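Local structure of Glyoxalase/bleomycin resisance protein/dioxygenase (Streptomyces sp. CB03234, 5UJP) at residues A[74-88]-A[91-103]. The protein binds riboflavin and calcium and is a member of the glyoxalase/bleomycin resistance/dioxygenase superfamily, possibly with dioxygenase activity. Residues are numbered along the deposited sequence; the frame is centred on the assembly and turned at random.
Sequences VDADCARLQERGVAV and PKNTPWGRQAMFS
Helix 74-83 packs on the hairpin of strands 88-94 and 97-103, the helix-on-sheet core of a βαβββ module of the vicinal oxygen chelate fold, with Arg98 reaching from the sheet to Asp75 at the first turn of the helix. Arg98 grips the carboxylate side-on: NE meets Asp75 OD1 at 2.7 Å and NH2 meets Asp75 OD2 at 2.9 Å, both nearly straight and both on syn lone pairs. The two planes lie 5° apart. With CG anti to the backbone N (chi1 -177°), the arginine runs extended to NE, crossing Val74, whose CG1 sits 3.6 Å from Arg98 CG. NH1 bonds to Asn93 OD1, and these in-plane bonds fix the group's rotation; Pro91 CB lies over one face, offset toward the rim.

Deeper in, Cys78 SG touches Ala100 CB at 3.3 Å and the ring of cis-proline Pro91. Val74 CG2 lies against the same alanine methyl. One helical turn past Cys78, Leu81 lays CD1 over a face of the Phe102 ring, a CH-pi contact 4.0 Å from the centroid. Val86 CG1 adds a contact to Phe102 CB just after a Schellman motif at Gly85 ends the helix. The chain then enters the sheet, pairing Val88 with Phe102 as an antiparallel non-hydrogen-bonded pair.

Trp96 and Gln99 of this hairpin belong to a riboflavin site, unliganded here; Gln99 CB points away from the helix. Helix 74-83 runs at 19° to strand 97-103, which hydrogen-bonds along its other edge to strand 109-113. Val23 of helix 12-23 touches both Leu81 and Phe102, joining this layer to the other half of the chain.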
ATOM      1  N   VAL A  74     -12.086   8.833 -13.183  1.00 18.37           N
ATOM      2  CA  VAL A  74     -11.568   9.717 -12.134  1.00 18.46           C
ATOM      3  C   VAL A  74     -12.339  11.037 -12.068  1.00 18.87           C
ATOM      4  O   VAL A  74     -12.491  11.607 -10.983  1.00 20.12           O
ATOM      5  CB  VAL A  74     -10.043   9.928 -12.284  1.00 19.55           C
ATOM      6  CG1 VAL A  74      -9.702  10.711 -13.585  1.00 22.01           C
ATOM      7  CG2 VAL A  74      -9.480  10.604 -11.075  1.00 20.01           C
ATOM      8  N   ASP A  75     -12.827  11.545 -13.199  1.00 21.03           N
ATOM      9  CA  ASP A  75     -13.602  12.790 -13.163  1.00 21.68           C
ATOM     10  C   ASP A  75     -14.891  12.615 -12.372  1.00 22.35           C
ATOM     11  O   ASP A  75     -15.297  13.520 -11.612  1.00 27.00           O
ATOM     12  CB  ASP A  75     -13.864  13.289 -14.585  1.00 26.34           C
ATOM     13  CG  ASP A  75     -12.579  13.726 -15.268  1.00 29.69           C
ATOM     14  OD1 ASP A  75     -11.819  12.868 -15.742  1.00 31.06           O
ATOM     15  OD2 ASP A  75     -12.294  14.930 -15.295  1.00 35.44           O
ATOM     16  N   ALA A  76     -15.574  11.473 -12.551  1.00 23.86           N
ATOM     17  CA  ALA A  76     -16.776  11.204 -11.765  1.00 24.49           C
ATOM     18  C   ALA A  76     -16.458  11.118 -10.291  1.00 22.05           C
ATOM     19  O   ALA A  76     -17.194  11.652  -9.453  1.00 23.53           O
ATOM     20  CB  ALA A  76     -17.424   9.904 -12.210  1.00 26.11           C
ATOM     21  N   ASP A  77     -15.379  10.416  -9.956  1.00 21.68           N
ATOM     22  CA  ASP A  77     -14.996  10.302  -8.558  1.00 21.51           C
ATOM     23  C   ASP A  77     -14.732  11.676  -7.954  1.00 21.91           C
ATOM     24  O   ASP A  77     -15.162  11.953  -6.819  1.00 24.54           O
ATOM     25  CB  ASP A  77     -13.728   9.462  -8.439  1.00 22.24           C
ATOM     26  CG  ASP A  77     -13.949   8.003  -8.806  1.00 25.95           C
ATOM     27  OD1 ASP A  77     -15.104   7.533  -8.829  1.00 27.73           O
ATOM     28  OD2 ASP A  77     -12.930   7.337  -9.081  1.00 26.13           O
ATOM     29  N   CYS A  78     -14.032  12.553  -8.694  1.00 22.45           N
ATOM     30  CA  CYS A  78     -13.701  13.866  -8.145  1.00 24.86           C
ATOM     31  C   CYS A  78     -14.942  14.713  -7.942  1.00 25.91           C
ATOM     32  O   CYS A  78     -15.038  15.455  -6.960  1.00 28.36           O
ATOM     33  CB  CYS A  78     -12.706  14.577  -9.053  1.00 26.05           C
ATOM     34  SG  CYS A  78     -11.046  13.917  -8.987  1.00 30.40           S
ATOM     35  N   ALA A  79     -15.891  14.641  -8.864  1.00 26.80           N
ATOM     36  CA  ALA A  79     -17.078  15.483  -8.731  1.00 26.18           C
ATOM     37  C   ALA A  79     -17.876  15.070  -7.501  1.00 27.93           C
ATOM     38  O   ALA A  79     -18.369  15.919  -6.740  1.00 29.36           O
ATOM     39  CB  ALA A  79     -17.917  15.365 -10.001  1.00 26.45           C
ATOM     40  N   ARG A  80     -17.962  13.762  -7.266  1.00 27.54           N
ATOM     41  CA  ARG A  80     -18.714  13.251  -6.130  1.00 28.60           C
ATOM     42  C   ARG A  80     -18.021  13.618  -4.833  1.00 25.79           C
ATOM     43  O   ARG A  80     -18.672  14.005  -3.856  1.00 26.82           O
ATOM     44  CB  ARG A  80     -18.860  11.741  -6.255  1.00 33.39           C
ATOM     45  CG  ARG A  80     -19.795  11.111  -5.217  1.00 39.82           C
ATOM     46  CD  ARG A  80     -19.854   9.595  -5.420  1.00 45.87           C
ATOM     47  NE  ARG A  80     -20.919   8.942  -4.660  1.00 51.45           N
ATOM     48  CZ  ARG A  80     -20.756   8.354  -3.475  1.00 55.43           C
ATOM     49  NH1 ARG A  80     -19.571   8.337  -2.897  1.00 55.15           N
ATOM     50  NH2 ARG A  80     -21.786   7.777  -2.863  1.00 57.49           N
ATOM     51  N   LEU A  81     -16.697  13.476  -4.797  1.00 24.09           N
ATOM     52  CA  LEU A  81     -15.947  13.819  -3.587  1.00 25.57           C
ATOM     53  C   LEU A  81     -16.098  15.303  -3.242  1.00 30.04           C
ATOM     54  O   LEU A  81     -16.428  15.653  -2.091  1.00 30.88           O
ATOM     55  CB  LEU A  81     -14.478  13.433  -3.761  1.00 24.60           C
ATOM     56  CG  LEU A  81     -14.228  11.922  -3.718  1.00 24.67           C
ATOM     57  CD1 LEU A  81     -12.850  11.602  -4.272  1.00 25.54           C
ATOM     58  CD2 LEU A  81     -14.346  11.426  -2.263  1.00 24.91           C
ATOM     59  N   GLN A  82     -15.874  16.197  -4.219  1.00 30.90           N
ATOM     60  CA  GLN A  82     -16.019  17.628  -3.952  1.00 35.45           C
ATOM     61  C   GLN A  82     -17.433  17.977  -3.515  1.00 36.67           C
ATOM     62  O   GLN A  82     -17.622  18.822  -2.628  1.00 38.97           O
ATOM     63  CB  GLN A  82     -15.596  18.446  -5.173  1.00 38.10           C
ATOM     64  CG  GLN A  82     -14.116  18.245  -5.484  1.00 44.37           C
ATOM     65  CD  GLN A  82     -13.432  19.376  -6.234  1.00 51.32           C
ATOM     66  OE1 GLN A  82     -12.320  19.790  -5.877  1.00 55.27           O
ATOM     67  NE2 GLN A  82     -14.060  19.848  -7.293  1.00 52.73           N
ATOM     68  N   GLU A  83     -18.438  17.347  -4.115  1.00 35.30           N
ATOM     69  CA  GLU A  83     -19.813  17.588  -3.689  1.00 35.71           C
ATOM     70  C   GLU A  83     -19.979  17.246  -2.220  1.00 37.08           C
ATOM     71  O   GLU A  83     -20.769  17.874  -1.503  1.00 38.29           O
ATOM     72  CB  GLU A  83     -20.736  16.702  -4.511  1.00 30.81           C
ATOM     73  CG  GLU A  83     -21.561  17.430  -5.507  1.00 59.94           C
ATOM     74  CD  GLU A  83     -22.866  16.724  -5.731  1.00115.37           C
ATOM     75  OE1 GLU A  83     -22.832  15.514  -6.048  1.00 80.14           O
ATOM     76  OE2 GLU A  83     -23.921  17.362  -5.552  1.00 57.09           O
ATOM     77  N   ARG A  84     -19.236  16.247  -1.744  1.00 39.51           N
ATOM     78  CA  ARG A  84     -19.404  15.778  -0.378  1.00 39.81           C
ATOM     79  C   ARG A  84     -18.458  16.454   0.599  1.00 42.36           C
ATOM     80  O   ARG A  84     -18.262  15.947   1.717  1.00 44.01           O
ATOM     81  CB  ARG A  84     -19.295  14.257  -0.326  1.00 40.89           C
ATOM     82  CG  ARG A  84     -20.466  13.567  -0.972  1.00 42.71           C
ATOM     83  CD  ARG A  84     -20.220  12.087  -1.120  1.00 45.77           C
ATOM     84  NE  ARG A  84     -21.418  11.427  -1.611  1.00 49.80           N
ATOM     85  CZ  ARG A  84     -22.039  10.432  -0.986  1.00 51.72           C
ATOM     86  NH1 ARG A  84     -21.549   9.941   0.148  1.00 51.65           N
ATOM     87  NH2 ARG A  84     -23.146   9.910  -1.506  1.00 52.78           N
ATOM     88  N   GLY A  85     -17.829  17.549   0.185  1.00 43.18           N
ATOM     89  CA  GLY A  85     -16.959  18.299   1.070  1.00 44.69           C
ATOM     90  C   GLY A  85     -15.556  17.766   1.217  1.00 43.58           C
ATOM     91  O   GLY A  85     -14.901  18.024   2.238  1.00 47.07           O
ATOM     92  N   VAL A  86     -15.059  17.022   0.233  1.00 38.23           N
ATOM     93  CA  VAL A  86     -13.721  16.473   0.322  1.00 35.75           C
ATOM     94  C   VAL A  86     -12.773  17.312  -0.516  1.00 38.89           C
ATOM     95  O   VAL A  86     -13.099  17.688  -1.638  1.00 39.48           O
ATOM     96  CB  VAL A  86     -13.726  15.007  -0.140  1.00 33.19           C
ATOM     97  CG1 VAL A  86     -12.289  14.432  -0.132  1.00 32.69           C
ATOM     98  CG2 VAL A  86     -14.655  14.193   0.738  1.00 31.44           C
ATOM     99  N   ALA A  87     -11.572  17.558   0.010  1.00 41.02           N
ATOM    100  CA  ALA A  87     -10.554  18.291  -0.735  1.00 40.62           C
ATOM    101  C   ALA A  87      -9.966  17.400  -1.825  1.00 38.62           C
ATOM    102  O   ALA A  87      -9.477  16.306  -1.531  1.00 41.29           O
ATOM    103  CB  ALA A  87      -9.438  18.739   0.206  1.00 41.08           C
ATOM    104  N   VAL A  88      -9.970  17.895  -3.070  1.00 36.79           N
ATOM    105  CA  VAL A  88      -9.467  17.143  -4.222  1.00 31.91           C
ATOM    106  C   VAL A  88      -8.460  17.965  -5.020  1.00 30.38           C
ATOM    107  O   VAL A  88      -8.711  19.131  -5.350  1.00 34.34           O
ATOM    108  CB  VAL A  88     -10.585  16.654  -5.155  1.00 30.44           C
ATOM    109  CG1 VAL A  88      -9.992  16.033  -6.390  1.00 32.53           C
ATOM    110  CG2 VAL A  88     -11.527  15.696  -4.448  1.00 33.17           C
ATOM    111  N   PRO A  91      -8.706  16.411 -11.376  1.00 27.68           N
ATOM    112  CA  PRO A  91      -7.814  15.499 -12.093  1.00 26.94           C
ATOM    113  C   PRO A  91      -6.787  16.199 -12.955  1.00 27.65           C
ATOM    114  O   PRO A  91      -6.999  17.353 -13.372  1.00 29.58           O
ATOM    115  CB  PRO A  91      -8.761  14.702 -12.996  1.00 29.83           C
ATOM    116  CG  PRO A  91     -10.087  14.822 -12.381  1.00 30.44           C
ATOM    117  CD  PRO A  91     -10.108  16.210 -11.768  1.00 29.25           C
ATOM    118  N   LYS A  92      -5.680  15.504 -13.199  1.00 30.03           N
ATOM    119  CA  LYS A  92      -4.619  15.954 -14.089  1.00 30.66           C
ATOM    120  C   LYS A  92      -4.103  14.790 -14.936  1.00 31.02           C
ATOM    121  O   LYS A  92      -3.967  13.658 -14.463  1.00 31.71           O
ATOM    122  CB  LYS A  92      -3.460  16.589 -13.293  1.00 30.47           C
ATOM    123  N   ASN A  93      -3.798  15.081 -16.190  1.00 31.52           N
ATOM    124  CA  ASN A  93      -3.270  14.074 -17.090  1.00 31.53           C
ATOM    125  C   ASN A  93      -1.779  13.873 -16.870  1.00 31.36           C
ATOM    126  O   ASN A  93      -1.049  14.817 -16.568  1.00 32.14           O
ATOM    127  CB  ASN A  93      -3.497  14.529 -18.529  1.00 32.02           C
ATOM    128  CG  ASN A  93      -4.901  14.296 -18.949  1.00 32.14           C
ATOM    129  OD1 ASN A  93      -5.569  13.442 -18.368  1.00 35.21           O
ATOM    130  ND2 ASN A  93      -5.376  15.027 -19.946  1.00 31.99           N
ATOM    131  N   THR A  94      -1.332  12.640 -17.051  1.00 31.01           N
ATOM    132  CA  THR A  94       0.082  12.282 -17.101  1.00 32.51           C
ATOM    133  C   THR A  94       0.203  11.353 -18.288  1.00 30.91           C
ATOM    134  O   THR A  94      -0.802  11.035 -18.926  1.00 30.97           O
ATOM    135  CB  THR A  94       0.497  11.549 -15.816  1.00 34.91           C
ATOM    136  OG1 THR A  94       0.039  10.198 -15.848  1.00 37.45           O
ATOM    137  CG2 THR A  94      -0.073  12.234 -14.558  1.00 38.42           C
ATOM    138  N   PRO A  95       1.415  10.890 -18.624  1.00 30.41           N
ATOM    139  CA  PRO A  95       1.506   9.869 -19.674  1.00 35.66           C
ATOM    140  C   PRO A  95       0.934   8.530 -19.241  1.00 44.40           C
ATOM    141  O   PRO A  95       0.619   7.708 -20.104  1.00 46.59           O
ATOM    142  CB  PRO A  95       3.016   9.774 -19.973  1.00 34.62           C
ATOM    143  CG  PRO A  95       3.632  10.917 -19.336  1.00 32.18           C
ATOM    144  CD  PRO A  95       2.756  11.358 -18.219  1.00 31.54           C
ATOM    145  N   TRP A  96       0.755   8.295 -17.938  1.00 49.15           N
ATOM    146  CA  TRP A  96       0.391   6.977 -17.424  1.00 52.83           C
ATOM    147  C   TRP A  96      -1.063   6.880 -16.975  1.00 45.70           C
ATOM    148  O   TRP A  96      -1.438   5.912 -16.308  1.00 47.43           O
ATOM    149  CB  TRP A  96       1.359   6.547 -16.315  1.00 62.86           C
ATOM    150  CG  TRP A  96       2.794   6.575 -16.792  1.00120.26           C
ATOM    151  CD1 TRP A  96       3.723   7.534 -16.518  1.00 78.21           C
ATOM    152  CD2 TRP A  96       3.441   5.625 -17.659  1.00 94.63           C
ATOM    153  NE1 TRP A  96       4.911   7.237 -17.143  1.00111.72           N
ATOM    154  CE2 TRP A  96       4.767   6.073 -17.851  1.00110.58           C
ATOM    155  CE3 TRP A  96       3.033   4.438 -18.285  1.00 74.27           C
ATOM    156  CZ2 TRP A  96       5.689   5.379 -18.645  1.00 56.53           C
ATOM    157  CZ3 TRP A  96       3.953   3.741 -19.074  1.00 56.20           C
ATOM    158  CH2 TRP A  96       5.265   4.217 -19.244  1.00 51.04           C
ATOM    159  N   GLY A  97      -1.897   7.838 -17.345  1.00 36.85           N
ATOM    160  CA  GLY A  97      -3.260   7.873 -16.891  1.00 33.76           C
ATOM    161  C   GLY A  97      -3.617   9.226 -16.321  1.00 31.81           C
ATOM    162  O   GLY A  97      -2.791  10.123 -16.195  1.00 35.16           O
ATOM    163  N   ARG A  98      -4.874   9.356 -15.969  1.00 27.35           N
ATOM    164  CA  ARG A  98      -5.451  10.602 -15.513  1.00 24.67           C
ATOM    165  C   ARG A  98      -5.722  10.448 -14.027  1.00 21.49           C
ATOM    166  O   ARG A  98      -6.410   9.511 -13.624  1.00 22.15           O
ATOM    167  CB  ARG A  98      -6.738  10.838 -16.283  1.00 23.77           C
ATOM    168  CG  ARG A  98      -7.442  12.158 -15.972  1.00 24.80           C
ATOM    169  CD  ARG A  98      -8.518  12.470 -17.053  1.00 23.74           C
ATOM    170  NE  ARG A  98      -9.347  13.622 -16.673  1.00 24.66           N
ATOM    171  CZ  ARG A  98      -8.987  14.880 -16.849  1.00 27.01           C
ATOM    172  NH1 ARG A  98      -7.810  15.156 -17.415  1.00 26.98           N
ATOM    173  NH2 ARG A  98      -9.798  15.865 -16.455  1.00 29.52           N
ATOM    174  N   GLN A  99      -5.155  11.332 -13.216  1.00 23.00           N
ATOM    175  CA  GLN A  99      -5.095  11.035 -11.787  1.00 22.28           C
ATOM    176  C   GLN A  99      -5.568  12.195 -10.931  1.00 21.62           C
ATOM    177  O   GLN A  99      -5.584  13.342 -11.346  1.00 22.65           O
ATOM    178  CB  GLN A  99      -3.706  10.576 -11.324  1.00 28.12           C
ATOM    179  CG  GLN A  99      -2.682  11.615 -11.306  1.00 32.48           C
ATOM    180  CD  GLN A  99      -1.329  11.055 -10.792  1.00 35.29           C
ATOM    181  OE1 GLN A  99      -0.749  11.556  -9.834  1.00 40.50           O
ATOM    182  NE2 GLN A  99      -0.873   9.987 -11.402  1.00 32.35           N
ATOM    183  N   ALA A 100      -5.932  11.864  -9.698  1.00 19.91           N
ATOM    184  CA  ALA A 100      -6.310  12.889  -8.748  1.00 19.54           C
ATOM    185  C   ALA A 100      -5.972  12.403  -7.356  1.00 20.08           C
ATOM    186  O   ALA A 100      -5.799  11.204  -7.121  1.00 23.38           O
ATOM    187  CB  ALA A 100      -7.813  13.150  -8.793  1.00 20.70           C
HETATM  188  N   MSE A 101      -5.855  13.353  -6.411  1.00 20.16           N
HETATM  189  CA  MSE A 101      -5.530  13.017  -5.027  1.00 20.31           C
HETATM  190  C   MSE A 101      -6.572  13.633  -4.125  1.00 20.09           C
HETATM  191  O   MSE A 101      -7.079  14.722  -4.412  1.00 22.27           O
HETATM  192  CB  MSE A 101      -4.159  13.604  -4.671  1.00 33.82           C
HETATM  193  CG  MSE A 101      -3.177  13.607  -5.828  1.00 52.14           C
HETATM  194 SE   MSE A 101      -2.718  11.805  -6.453  1.00 69.49          SE
HETATM  195  CE  MSE A 101      -1.784  11.184  -4.863  1.00 71.61           C
ATOM    196  N   PHE A 102      -6.899  12.961  -3.040  1.00 18.64           N
ATOM    197  CA  PHE A 102      -7.718  13.546  -2.015  1.00 20.81           C
ATOM    198  C   PHE A 102      -7.199  13.130  -0.643  1.00 18.65           C
ATOM    199  O   PHE A 102      -6.434  12.169  -0.503  1.00 19.55           O
ATOM    200  CB  PHE A 102      -9.191  13.165  -2.172  1.00 22.21           C
ATOM    201  CG  PHE A 102      -9.496  11.674  -2.022  1.00 21.67           C
ATOM    202  CD1 PHE A 102      -9.428  10.809  -3.104  1.00 22.62           C
ATOM    203  CD2 PHE A 102      -9.953  11.166  -0.788  1.00 21.17           C
ATOM    204  CE1 PHE A 102      -9.759   9.467  -2.977  1.00 23.83           C
ATOM    205  CE2 PHE A 102     -10.278   9.827  -0.656  1.00 23.12           C
ATOM    206  CZ  PHE A 102     -10.156   8.955  -1.753  1.00 23.56           C
ATOM    207  N   SER A 103      -7.590  13.879   0.370  1.00 19.84           N
ATOM    208  CA  SER A 103      -7.096  13.677   1.717  1.00 20.89           C
ATOM    209  C   SER A 103      -8.226  13.189   2.611  1.00 20.17           C
ATOM    210  O   SER A 103      -9.381  13.619   2.459  1.00 20.80           O
ATOM    211  CB  SER A 103      -6.575  15.004   2.291  1.00 27.18           C
ATOM    212  OG  SER A 103      -5.333  15.381   1.717  1.00 34.46           O
TER
HETATM  213  O   HOH W   1     -10.713  15.679   2.799  1.00 36.82           O